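Local coordinates for EGF family domain-containing protein (Toxoplasma gondii, PDB 4Z80), which probably serves as a parasite-surface receptor that binds a RON2-type ligand to form the moving junction during host-cell invasion, at residues Val125-Thr130 with Pro139-Val144; Ser135-Gly140 with Pro232-Pro237; Lys118-Ala123 with Met153-Leu158; Val144-Glu149 with Leu307-Thr312; Ser75-Asp80 with Trp266-Gly271. All coordinates share one frame; numbering follows the deposited sequence.

Contacts 1 to 4 all draw on the long, largely irregular loop between strands 101-104 and 160-161. Contact 1 folds this loop back on itself and is nested inside the wider loop closed by contact 3. Contact 2 ties it to residues 232-237, contact 4 to residues 307-312. Contact 5, with its first segment earliest in the sequence, encloses contacts 1, 2 and 3. The centres of contacts 1 and 2 lie about 6 Å apart and those of contacts 4 and 5 about 21 Å. Residues of contacts 1, 3 and 5 meet the bound RON2L1 peptide, so loops rather than sheets build this side of the ligand site.

Contact 1: residues Val125-Thr130 with Pro139-Val144; sequences VMPHST and PGAAEV
Two oxygens collect the four hydrogen bonds of this contact, two bonds each. The side chain of Glu143, extended beyond CG, brings OE2 to the start of 125-130, where it accepts Val125 N at 2.7 Å and Met126 N at 2.9 Å. Both bonds are fairly straight, but the donors stand above the carboxylate plane, 36° and 42° out of it. With OE1 taken by Asn124 N, three successive amides hold one carboxylate, which probably favours its charged form. In return, Met126 O receives Gly140 N at 2.8 Å and Ala142 N at 3.2 Å, again from above the carbonyl plane.

Apolar and C-H...O contacts fill in around these bonds. Pro127, preceded by a cis peptide, sets CD 3.9 Å from Ala142 CB, and the small methyl suits this close approach. Pro139 CB rests 3.6 Å from Val125 O, while its CA makes a CA-H...O contact to Pro127 O.

Glu143 N closes onto Gly140 O in a type I beta turn, which Gly140 opens with a positive phi, 111°, that glycine adopts readily. The turn docks on a cis-proline loop whose next residues, His128 and Ser129, bond to the RON2L1 peptide.

Contact 2: residues Ser135-Gly140 with Pro232-Pro237; sequences SRADPG and PPYNPP
A proline-rich loop containing two cis peptides, before Pro233 and before Pro237, here lines up beside residues 135-140, close to the Cys133-Cys231 disulfide that ties the two loops covalently. The contact lies at the surface and is almost wholly apolar. At its centre is Pro232, whose rigid ring offers one side to the backbone and methyl of the other loop: CG stands 3.6 Å from Ala137 CB, and CD 3.4 Å from Ser135 O. That carbonyl oxygen is buried here without a polar partner in the model, with Pro232 CD and CG against it.

The small Ala137 methyl packs against both rings at once. It also meets Tyr234 CE2 at 3.9 Å, approaching the aromatic ring at the edge and in its plane. Over one face of the same ring lies Pro232 CA, 3.6 Å above the plane and offset toward the rim. The ring reaches this place with CG anti to the carbonyl carbon (chi1 -52°), and its hydroxyl is held by Gly230 O. Tyr234 also touches Pro127 and Ala142, so the same aromatic group joins this surface patch to the buried turn of contact 1.

Polar linkage comes through a water at the Ser135 end of the contact: it donates to Pro232 O at 2.8 Å and accepts a weak bond from Ser135 N at 3.3 Å.

Contact 3: residues Lys118-Ala123 with Met153-Leu158; sequences KNEIHA and MYAGYL
The Tyr154 ring has Ile121 over one face and Glu120 at its edge. Ile121 CG1 makes a CH-pi contact 4.0 Å from the ring centroid, 26° off the normal; it gets there with CG1 in the crowded position between backbone N and carbonyl carbon. The Glu120 carboxylate stands 86° to the ring plane, with OE1 3.5 Å from Tyr154 CD1. Ile121 CD1 lies over the same face as CG1, 3.7 Å from Tyr154 CE2, and also touches Met153 SD, joining the branched and the flexible side chain in one apolar layer that Trp266 continues.

At the ring's tip, Tyr154 OH accepts Ala123 N at 3.1 Å and also has a weak hydrogen bond with Glu143 OE2, which links this site to contact 1. An aromatic residue with a polar end suits this place, where an apolar face lies beside Ile121 and the hydroxyl meets one backbone N-H and a carboxylate.

Glu120 is buried yet well served. Glu120 OE2 takes a weak bond from Ala155 N at 3.0 Å and a shorter one from a water at 2.7 Å, which also donates to Met153 O, while OE1 is met by Tyr220 N. Donors thus serve both oxygens of this interior carboxylate, which is consistent with its carrying a charge.

Contact 4: residues Val144-Glu149 with Leu307-Thr312; sequences VAKSIE and LTTDDT
A short 3-10 segment at Lys146-Ser147, with Ile148 N bonded to Ala145 O and Glu149 N to Lys146 O, sits against the irregular chain 307-312, the CA atoms of Ser147 and Thr308 coming within 4.8 Å. Lys146 does most of the touching. Its CG is anti to the backbone N and the chain bends at chi2 (61°), so the aliphatic part runs alongside Thr309, pointing the same way. Lys146 CG lies 3.4 Å from Thr309 O and Lys146 CE 3.3 Å from Asp311 O, carbon against carbonyl oxygen. A long, flexible lysine suits the place because its charged end can travel past this segment: Lys146 NZ forms a salt bridge with Glu149 OE1 at 2.7 Å and a further bond to Ala314 O.

Water supplies the polar links between the segments. One accepts from Lys146 NZ and donates to Thr312 O; another accepts from Ser147 N at 3.0 Å and donates to Asp310 OD1 at 2.8 Å. Tyr316 OH adds a bridge, bonded to both Lys146 O and Thr309 N.

Within 307-312, Thr309 OG1 takes Asp311 N at 3.1 Å in an almost straight bond (170°). This is an ST turn, set in the surface loop enclosed by the Cys304-Cys317 disulfide.

Contact 5: residues Ser75-Asp80 with Trp266-Gly271; sequences SSAKID and WPYKSG
Tyr268 reaches across to 75-80 with CG anti to its backbone N (chi1 171°), so that the hydroxyl end of the ring meets Ala77. Tyr268 OH lies 3.2 Å from Ala77 CA, and Ala77 CB is 3.9 Å from Tyr268 CZ; a small residue permits this close approach of a phenol to the main chain. Over one face of the ring, offset toward the rim, sits Ser270 N. At its edge, in plane, lies a water 2.6 Å from Tyr268 OH and 2.7 Å from Ser76 OG.

The two serines meet tip to tip. Ser76 OG, in the crowded position between its backbone N and carbonyl carbon, and Ser270 OG, anti to its backbone N, form a hydrogen bond of 2.9 Å in which either could donate. Short hydroxyl side chains suit such a chain of bonds, which runs from Ser74 OG through Ser76 OG to the water and the tyrosine. Beside it, Gly271 N makes a weak bond of 3.0 Å to Ser76 O; Gly271 has phi 93°, a value natural to glycine.

Backbone hydrogen bonds of Lys78 with Gly272 and Cys274, near the Cys72-Cys274 disulfide, continue the join. The site is consistent with one wall of the groove that binds the RON2L1 peptide: Tyr268 N bonds to Asn9 of that peptide, and Tyr268 and Ser270 share backbone hydrogen bonds with the same chain.

Contact 1: residues Val125-Thr130 with Pro139-Val144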
# COMPACT_ATOMS: atom_id res chain seq x y z
N VAL A 125 15.53 -4.57 12.97
CA VAL A 125 16.04 -3.23 12.69
C VAL A 125 16.21 -2.40 13.97
O VAL A 125 17.23 -1.74 14.13
CB VAL A 125 15.10 -2.48 11.72
CG1 VAL A 125 15.54 -1.02 11.53
CG2 VAL A 125 15.07 -3.19 10.37
N MET A 126 15.20 -2.43 14.85
CA MET A 126 15.16 -1.55 16.02
C MET A 126 15.60 -2.28 17.29
O MET A 126 15.10 -3.35 17.59
CB MET A 126 13.74 -0.99 16.23
CG MET A 126 13.17 -0.23 15.04
SD MET A 126 14.20 1.19 14.57
CE MET A 126 13.20 1.90 13.25
N PRO A 127 16.53 -1.69 18.06
CA PRO A 127 17.17 -0.38 17.86
C PRO A 127 18.26 -0.43 16.80
O PRO A 127 19.01 -1.40 16.72
CB PRO A 127 17.78 -0.09 19.23
CG PRO A 127 18.12 -1.44 19.75
CD PRO A 127 16.98 -2.33 19.30
N HIS A 128 18.35 0.63 16.00
CA HIS A 128 19.35 0.68 14.96
C HIS A 128 20.71 1.06 15.54
O HIS A 128 21.74 0.61 15.07
CB HIS A 128 18.94 1.69 13.88
CG HIS A 128 19.90 1.77 12.75
ND1 HIS A 128 20.08 0.75 11.84
CD2 HIS A 128 20.77 2.75 12.39
CE1 HIS A 128 21.00 1.10 10.97
NE2 HIS A 128 21.43 2.30 11.27
N SER A 129 20.68 1.88 16.59
CA SER A 129 21.88 2.29 17.30
C SER A 129 21.60 2.35 18.79
O SER A 129 20.48 2.66 19.20
CB SER A 129 22.39 3.65 16.80
OG SER A 129 23.44 4.13 17.62
N THR A 130 22.61 2.03 19.58
CA THR A 130 22.53 2.22 21.03
C THR A 130 23.70 3.06 21.50
O THR A 130 24.11 2.96 22.65
CB THR A 130 22.51 0.87 21.78
OG1 THR A 130 23.68 0.11 21.44
CG2 THR A 130 21.27 0.07 21.43
N PRO A 139 19.79 -5.26 16.94
CA PRO A 139 18.59 -4.93 16.17
C PRO A 139 17.56 -6.05 16.24
O PRO A 139 17.91 -7.22 16.06
CB PRO A 139 19.13 -4.75 14.74
CG PRO A 139 20.53 -4.30 14.93
CD PRO A 139 21.02 -5.02 16.17
N GLY A 140 16.31 -5.68 16.51
CA GLY A 140 15.24 -6.63 16.75
C GLY A 140 14.78 -6.63 18.20
O GLY A 140 13.63 -6.94 18.48
N ALA A 141 15.68 -6.28 19.12
CA ALA A 141 15.39 -6.39 20.54
C ALA A 141 14.19 -5.55 20.98
O ALA A 141 13.50 -5.92 21.93
CB ALA A 141 16.62 -5.99 21.35
N ALA A 142 13.94 -4.44 20.31
CA ALA A 142 12.85 -3.54 20.70
C ALA A 142 11.53 -3.85 20.00
O ALA A 142 10.49 -3.26 20.32
CB ALA A 142 13.24 -2.10 20.44
N GLU A 143 11.56 -4.76 19.03
CA GLU A 143 10.42 -4.97 18.14
C GLU A 143 9.36 -5.90 18.73
O GLU A 143 9.62 -6.64 19.67
CB GLU A 143 10.93 -5.52 16.80
CG GLU A 143 11.89 -4.54 16.12
CD GLU A 143 12.51 -5.06 14.84
OE1 GLU A 143 12.45 -6.28 14.58
OE2 GLU A 143 13.08 -4.24 14.09
N VAL A 144 8.14 -5.82 18.19
CA VAL A 144 7.09 -6.74 18.62
C VAL A 144 7.57 -8.17 18.46
O VAL A 144 8.36 -8.48 17.56
CB VAL A 144 5.77 -6.52 17.84
CG1 VAL A 144 5.26 -5.10 18.03
CG2 VAL A 144 5.95 -6.83 16.36

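Contact 2: residues Ser135-Gly140 with Pro232-Pro237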
# COMPACT_ATOMS: atom_id res chain seq x y z
N SER A 135 23.86 0.07 28.12
CA SER A 135 24.05 -1.26 27.56
C SER A 135 23.71 -1.30 26.08
O SER A 135 23.08 -0.39 25.54
CB SER A 135 23.20 -2.29 28.31
OG SER A 135 21.83 -1.93 28.30
N ARG A 136 24.17 -2.37 25.44
CA ARG A 136 23.92 -2.61 24.02
C ARG A 136 22.73 -3.54 23.83
O ARG A 136 22.27 -4.19 24.78
CB ARG A 136 25.16 -3.20 23.35
CG ARG A 136 25.56 -4.57 23.91
CD ARG A 136 26.72 -5.18 23.15
NE ARG A 136 27.09 -6.49 23.69
CZ ARG A 136 27.95 -6.69 24.69
NH1 ARG A 136 28.54 -5.65 25.28
NH2 ARG A 136 28.22 -7.92 25.11
N ALA A 137 22.23 -3.60 22.60
CA ALA A 137 21.18 -4.55 22.23
C ALA A 137 21.26 -4.77 20.72
O ALA A 137 21.62 -3.85 19.98
CB ALA A 137 19.81 -4.04 22.62
N ASP A 138 20.93 -5.97 20.28
CA ASP A 138 20.92 -6.29 18.86
C ASP A 138 19.67 -5.70 18.21
O ASP A 138 18.62 -5.64 18.84
CB ASP A 138 20.95 -7.80 18.62
CG ASP A 138 22.19 -8.46 19.19
OD1 ASP A 138 23.25 -7.81 19.25
OD2 ASP A 138 22.10 -9.65 19.56
N PRO A 139 19.79 -5.26 16.94
CA PRO A 139 18.59 -4.93 16.17
C PRO A 139 17.56 -6.05 16.24
O PRO A 139 17.91 -7.22 16.06
CB PRO A 139 19.13 -4.75 14.74
CG PRO A 139 20.53 -4.30 14.93
CD PRO A 139 21.02 -5.02 16.17
N GLY A 140 16.31 -5.68 16.51
CA GLY A 140 15.24 -6.63 16.75
C GLY A 140 14.78 -6.63 18.20
O GLY A 140 13.63 -6.94 18.48
N PRO A 232 18.36 0.27 25.75
CA PRO A 232 17.86 -0.97 26.34
C PRO A 232 17.76 -0.89 27.86
O PRO A 232 18.43 -0.04 28.46
CB PRO A 232 18.91 -2.02 25.94
CG PRO A 232 19.81 -1.34 24.95
CD PRO A 232 19.72 0.11 25.19
N PRO A 233 16.97 -1.77 28.49
CA PRO A 233 16.16 -2.84 27.88
C PRO A 233 14.82 -2.36 27.34
O PRO A 233 14.40 -1.24 27.61
CB PRO A 233 15.96 -3.81 29.05
CG PRO A 233 15.93 -2.92 30.24
CD PRO A 233 16.92 -1.82 29.96
N TYR A 234 14.16 -3.23 26.58
CA TYR A 234 12.89 -2.91 25.95
C TYR A 234 11.80 -3.83 26.48
O TYR A 234 12.09 -4.92 26.97
CB TYR A 234 13.00 -3.01 24.42
CG TYR A 234 14.17 -2.22 23.89
CD1 TYR A 234 14.08 -0.85 23.73
CD2 TYR A 234 15.38 -2.84 23.58
CE1 TYR A 234 15.15 -0.11 23.28
CE2 TYR A 234 16.45 -2.12 23.12
CZ TYR A 234 16.33 -0.75 22.97
OH TYR A 234 17.40 -0.01 22.52
N ASN A 235 10.55 -3.39 26.37
CA ASN A 235 9.43 -4.19 26.81
C ASN A 235 8.27 -4.02 25.84
O ASN A 235 7.24 -3.45 26.18
CB ASN A 235 9.01 -3.81 28.24
CG ASN A 235 8.09 -4.85 28.89
OD1 ASN A 235 8.09 -6.02 28.50
ND2 ASN A 235 7.32 -4.42 29.87
N PRO A 236 8.46 -4.50 24.61
CA PRO A 236 7.36 -4.45 23.64
C PRO A 236 6.23 -5.39 24.08
O PRO A 236 6.47 -6.28 24.90
CB PRO A 236 8.02 -4.90 22.33
CG PRO A 236 9.15 -5.77 22.77
CD PRO A 236 9.66 -5.15 24.04
N PRO A 237 5.02 -5.21 23.54
CA PRO A 237 4.68 -4.19 22.54
C PRO A 237 4.40 -2.83 23.16
O PRO A 237 3.99 -2.74 24.32
CB PRO A 237 3.43 -4.78 21.88
CG PRO A 237 2.79 -5.58 22.96
CD PRO A 237 3.89 -6.12 23.81
O HOH W 1 20.80 1.36 28.39

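Contact 3: residues Lys118-Ala123 with Met153-Leu158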
# COMPACT_ATOMS: atom_id res chain seq x y z
N LYS A 118 -1.99 -5.19 10.98
CA LYS A 118 -1.86 -3.91 11.68
C LYS A 118 -0.74 -3.88 12.71
O LYS A 118 -0.29 -2.80 13.09
CB LYS A 118 -3.18 -3.55 12.36
CG LYS A 118 -4.28 -3.27 11.38
CD LYS A 118 -5.55 -2.87 12.08
CE LYS A 118 -6.68 -2.66 11.10
NZ LYS A 118 -7.96 -2.35 11.80
N ASN A 119 -0.31 -5.05 13.18
CA ASN A 119 0.85 -5.10 14.07
C ASN A 119 2.11 -4.73 13.29
O ASN A 119 2.19 -4.97 12.09
CB ASN A 119 1.03 -6.48 14.69
CG ASN A 119 -0.14 -6.91 15.54
OD1 ASN A 119 -1.10 -6.16 15.76
ND2 ASN A 119 -0.08 -8.15 16.04
N GLU A 120 3.09 -4.14 13.96
CA GLU A 120 4.33 -3.80 13.28
C GLU A 120 5.12 -5.02 12.85
O GLU A 120 4.95 -6.13 13.37
CB GLU A 120 5.21 -2.92 14.16
CG GLU A 120 4.75 -1.48 14.23
CD GLU A 120 5.74 -0.58 14.94
OE1 GLU A 120 6.83 -1.07 15.32
OE2 GLU A 120 5.43 0.61 15.13
N ILE A 121 6.01 -4.80 11.89
CA ILE A 121 6.95 -5.82 11.44
C ILE A 121 8.03 -6.10 12.48
O ILE A 121 8.23 -5.33 13.43
CB ILE A 121 7.63 -5.40 10.11
CG1 ILE A 121 8.51 -4.14 10.29
CG2 ILE A 121 6.57 -5.17 9.04
CD1 ILE A 121 9.28 -3.72 9.04
N HIS A 122 8.72 -7.22 12.29
CA HIS A 122 9.90 -7.58 13.06
C HIS A 122 11.02 -7.88 12.07
O HIS A 122 11.37 -9.04 11.85
CB HIS A 122 9.62 -8.79 13.96
CG HIS A 122 10.75 -9.11 14.90
ND1 HIS A 122 10.62 -9.02 16.27
CD2 HIS A 122 12.03 -9.48 14.67
CE1 HIS A 122 11.77 -9.33 16.84
NE2 HIS A 122 12.65 -9.61 15.89
N ALA A 123 11.58 -6.84 11.46
CA ALA A 123 12.61 -7.03 10.44
C ALA A 123 14.03 -6.97 11.01
O ALA A 123 14.99 -6.90 10.25
CB ALA A 123 12.44 -6.01 9.32
N MET A 153 4.70 -0.76 9.00
CA MET A 153 6.02 -0.16 9.18
C MET A 153 6.15 0.41 10.59
O MET A 153 5.15 0.77 11.22
CB MET A 153 6.26 0.92 8.12
CG MET A 153 7.66 1.50 8.11
SD MET A 153 8.91 0.20 7.99
CE MET A 153 10.40 1.20 7.92
N TYR A 154 7.39 0.49 11.07
CA TYR A 154 7.69 1.11 12.36
C TYR A 154 7.05 2.49 12.44
O TYR A 154 6.92 3.19 11.44
CB TYR A 154 9.20 1.21 12.56
CG TYR A 154 9.91 -0.12 12.38
CD1 TYR A 154 9.73 -1.15 13.30
CD2 TYR A 154 10.74 -0.34 11.30
CE1 TYR A 154 10.35 -2.37 13.14
CE2 TYR A 154 11.38 -1.56 11.14
CZ TYR A 154 11.19 -2.57 12.06
OH TYR A 154 11.83 -3.78 11.90
N ALA A 155 6.64 2.87 13.64
CA ALA A 155 5.90 4.11 13.82
C ALA A 155 6.73 5.34 13.46
O ALA A 155 6.19 6.34 12.97
CB ALA A 155 5.43 4.23 15.25
N GLY A 156 8.02 5.28 13.72
CA GLY A 156 8.89 6.41 13.47
C GLY A 156 10.32 6.04 13.79
O GLY A 156 10.61 4.92 14.23
N TYR A 157 11.23 6.98 13.57
CA TYR A 157 12.65 6.76 13.81
C TYR A 157 13.32 8.12 14.02
O TYR A 157 13.13 9.03 13.22
CB TYR A 157 13.29 5.99 12.64
CG TYR A 157 14.79 5.86 12.76
CD1 TYR A 157 15.37 5.10 13.76
CD2 TYR A 157 15.63 6.51 11.86
CE1 TYR A 157 16.74 4.99 13.87
CE2 TYR A 157 17.00 6.40 11.96
CZ TYR A 157 17.55 5.65 12.97
OH TYR A 157 18.92 5.57 13.06
N LEU A 158 14.09 8.23 15.11
CA LEU A 158 14.66 9.50 15.59
C LEU A 158 13.53 10.46 15.97
O LEU A 158 12.36 10.14 15.83
CB LEU A 158 15.59 10.13 14.54
CG LEU A 158 16.70 9.20 14.04
CD1 LEU A 158 17.55 9.87 12.97
CD2 LEU A 158 17.58 8.72 15.19
O HOH W 2 3.57 1.55 13.35

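Contact 4: residues Val144-Glu149 with Leu307-Thr312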
# COMPACT_ATOMS: atom_id res chain seq x y z
N VAL A 144 8.14 -5.82 18.19
CA VAL A 144 7.09 -6.74 18.62
C VAL A 144 7.57 -8.17 18.46
O VAL A 144 8.36 -8.48 17.56
CB VAL A 144 5.77 -6.52 17.84
CG1 VAL A 144 5.26 -5.10 18.03
CG2 VAL A 144 5.95 -6.83 16.36
N ALA A 145 7.11 -9.05 19.35
CA ALA A 145 7.53 -10.45 19.32
C ALA A 145 7.25 -11.04 17.95
O ALA A 145 6.23 -10.72 17.34
CB ALA A 145 6.81 -11.25 20.40
N LYS A 146 8.15 -11.88 17.45
CA LYS A 146 7.96 -12.48 16.13
C LYS A 146 6.60 -13.19 16.04
O LYS A 146 5.95 -13.15 15.00
CB LYS A 146 9.09 -13.46 15.83
CG LYS A 146 9.00 -14.12 14.45
CD LYS A 146 9.05 -13.12 13.30
CE LYS A 146 9.06 -13.85 11.95
NZ LYS A 146 9.17 -12.93 10.79
N SER A 147 6.16 -13.79 17.14
CA SER A 147 4.91 -14.53 17.13
C SER A 147 3.67 -13.66 16.96
O SER A 147 2.59 -14.19 16.71
CB SER A 147 4.79 -15.36 18.41
OG SER A 147 4.85 -14.52 19.56
N ILE A 148 3.81 -12.34 17.09
CA ILE A 148 2.70 -11.43 16.80
C ILE A 148 3.03 -10.43 15.68
O ILE A 148 2.29 -9.46 15.48
CB ILE A 148 2.26 -10.62 18.06
CG1 ILE A 148 3.30 -9.58 18.48
CG2 ILE A 148 1.98 -11.57 19.22
CD1 ILE A 148 2.72 -8.47 19.35
N GLU A 149 4.11 -10.66 14.94
CA GLU A 149 4.51 -9.77 13.85
C GLU A 149 3.36 -9.55 12.87
O GLU A 149 2.65 -10.49 12.51
CB GLU A 149 5.70 -10.34 13.08
CG GLU A 149 6.20 -9.41 11.97
CD GLU A 149 7.21 -10.05 11.03
OE1 GLU A 149 7.07 -11.25 10.71
OE2 GLU A 149 8.12 -9.34 10.58
N LEU A 307 0.94 -18.60 10.74
CA LEU A 307 0.29 -17.78 11.77
C LEU A 307 1.16 -17.40 12.97
O LEU A 307 1.12 -16.25 13.41
CB LEU A 307 -0.99 -18.46 12.26
CG LEU A 307 -2.11 -18.61 11.22
CD1 LEU A 307 -3.31 -19.35 11.81
CD2 LEU A 307 -2.55 -17.27 10.65
N THR A 308 1.94 -18.34 13.50
CA THR A 308 2.85 -18.04 14.61
C THR A 308 4.16 -18.77 14.44
O THR A 308 4.20 -19.93 14.03
CB THR A 308 2.22 -18.41 15.98
OG1 THR A 308 1.83 -19.79 15.99
CG2 THR A 308 1.00 -17.56 16.26
N THR A 309 5.25 -18.06 14.74
CA THR A 309 6.58 -18.65 14.83
C THR A 309 7.45 -17.78 15.71
O THR A 309 7.15 -16.61 15.92
CB THR A 309 7.26 -18.79 13.45
OG1 THR A 309 8.50 -19.49 13.60
CG2 THR A 309 7.54 -17.43 12.83
N ASP A 310 8.55 -18.35 16.22
CA ASP A 310 9.56 -17.57 16.93
C ASP A 310 10.80 -17.29 16.07
O ASP A 310 11.69 -16.54 16.47
CB ASP A 310 9.99 -18.30 18.20
CG ASP A 310 8.86 -18.49 19.17
OD1 ASP A 310 8.11 -17.52 19.41
OD2 ASP A 310 8.72 -19.61 19.70
N ASP A 311 10.85 -17.91 14.90
CA ASP A 311 12.03 -17.83 14.03
C ASP A 311 12.09 -16.50 13.31
O ASP A 311 11.32 -16.27 12.37
CB ASP A 311 12.00 -18.99 13.03
CG ASP A 311 13.23 -19.06 12.14
OD1 ASP A 311 14.10 -18.17 12.20
OD2 ASP A 311 13.32 -20.03 11.35
N THR A 312 12.99 -15.62 13.74
CA THR A 312 13.05 -14.27 13.17
C THR A 312 13.66 -14.25 11.78
O THR A 312 13.70 -13.20 11.13
CB THR A 312 13.83 -13.30 14.09
OG1 THR A 312 15.18 -13.75 14.25
CG2 THR A 312 13.16 -13.22 15.45
O HOH W 3 11.61 -11.58 11.32
O HOH W 4 7.64 -14.79 19.57

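Contact 5: residues Ser75-Asp80 with Trp266-Gly271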
# COMPACT_ATOMS: atom_id res chain seq x y z
N SER A 75 23.34 -4.76 -4.28
CA SER A 75 23.20 -6.20 -4.10
C SER A 75 23.24 -6.58 -2.62
O SER A 75 22.78 -7.65 -2.24
CB SER A 75 24.30 -6.95 -4.86
OG SER A 75 25.59 -6.54 -4.44
N SER A 76 23.77 -5.68 -1.79
CA SER A 76 23.85 -5.94 -0.35
C SER A 76 22.66 -5.36 0.40
O SER A 76 22.57 -5.49 1.62
CB SER A 76 25.16 -5.38 0.22
OG SER A 76 25.22 -3.98 0.08
N ALA A 77 21.76 -4.70 -0.32
CA ALA A 77 20.53 -4.21 0.29
C ALA A 77 19.54 -5.36 0.44
O ALA A 77 19.26 -6.06 -0.53
CB ALA A 77 19.92 -3.10 -0.54
N LYS A 78 19.01 -5.55 1.64
CA LYS A 78 18.00 -6.58 1.85
C LYS A 78 16.62 -6.00 1.55
O LYS A 78 16.23 -5.00 2.13
CB LYS A 78 18.05 -7.13 3.27
CG LYS A 78 17.05 -8.24 3.53
CD LYS A 78 17.23 -8.84 4.91
CE LYS A 78 16.20 -9.93 5.16
NZ LYS A 78 16.42 -10.62 6.46
N ILE A 79 15.91 -6.64 0.64
CA ILE A 79 14.52 -6.31 0.36
C ILE A 79 13.71 -7.58 0.62
O ILE A 79 14.12 -8.65 0.20
CB ILE A 79 14.32 -5.81 -1.08
CG1 ILE A 79 15.34 -4.70 -1.39
CG2 ILE A 79 12.89 -5.31 -1.26
CD1 ILE A 79 15.25 -4.16 -2.76
N ASP A 80 12.59 -7.46 1.33
CA ASP A 80 11.88 -8.64 1.82
C ASP A 80 11.47 -9.60 0.69
O ASP A 80 11.43 -10.81 0.89
CB ASP A 80 10.64 -8.22 2.63
CG ASP A 80 9.62 -7.45 1.81
OD1 ASP A 80 9.83 -6.24 1.53
OD2 ASP A 80 8.58 -8.05 1.49
N TRP A 266 13.95 6.39 7.14
CA TRP A 266 14.29 5.10 7.71
C TRP A 266 15.77 4.82 7.54
O TRP A 266 16.37 5.21 6.53
CB TRP A 266 13.48 3.98 7.05
CG TRP A 266 12.04 4.29 6.97
CD1 TRP A 266 11.31 4.46 5.84
CD2 TRP A 266 11.13 4.48 8.07
NE1 TRP A 266 10.00 4.74 6.15
CE2 TRP A 266 9.87 4.76 7.52
CE3 TRP A 266 11.27 4.44 9.46
CZ2 TRP A 266 8.74 5.00 8.31
CZ3 TRP A 266 10.14 4.68 10.24
CH2 TRP A 266 8.90 4.95 9.67
N PRO A 267 16.38 4.14 8.51
CA PRO A 267 17.81 3.88 8.42
C PRO A 267 18.13 2.73 7.46
O PRO A 267 17.39 1.74 7.42
CB PRO A 267 18.19 3.50 9.84
CG PRO A 267 16.97 2.84 10.37
CD PRO A 267 15.80 3.56 9.74
N TYR A 268 19.21 2.88 6.70
CA TYR A 268 19.77 1.78 5.94
C TYR A 268 21.27 1.69 6.14
O TYR A 268 21.99 2.68 5.98
CB TYR A 268 19.47 1.90 4.44
CG TYR A 268 20.25 0.87 3.66
CD1 TYR A 268 19.93 -0.48 3.76
CD2 TYR A 268 21.35 1.23 2.89
CE1 TYR A 268 20.66 -1.44 3.09
CE2 TYR A 268 22.08 0.27 2.21
CZ TYR A 268 21.73 -1.06 2.31
OH TYR A 268 22.45 -2.02 1.65
N LYS A 269 21.73 0.49 6.47
CA LYS A 269 23.15 0.17 6.53
C LYS A 269 23.37 -1.14 5.79
O LYS A 269 22.55 -2.05 5.89
CB LYS A 269 23.62 0.08 7.98
CG LYS A 269 25.09 -0.23 8.15
CD LYS A 269 25.44 -0.08 9.62
CE LYS A 269 26.92 -0.32 9.88
NZ LYS A 269 27.27 0.06 11.28
N SER A 270 24.48 -1.20 5.05
CA SER A 270 24.78 -2.33 4.16
C SER A 270 24.49 -3.66 4.84
O SER A 270 24.91 -3.91 5.97
CB SER A 270 26.25 -2.27 3.73
OG SER A 270 26.47 -3.04 2.56
N GLY A 271 23.74 -4.51 4.15
CA GLY A 271 23.37 -5.81 4.68
C GLY A 271 22.03 -5.85 5.40
O GLY A 271 21.50 -6.92 5.65
O HOH W 5 24.65 -1.31 0.39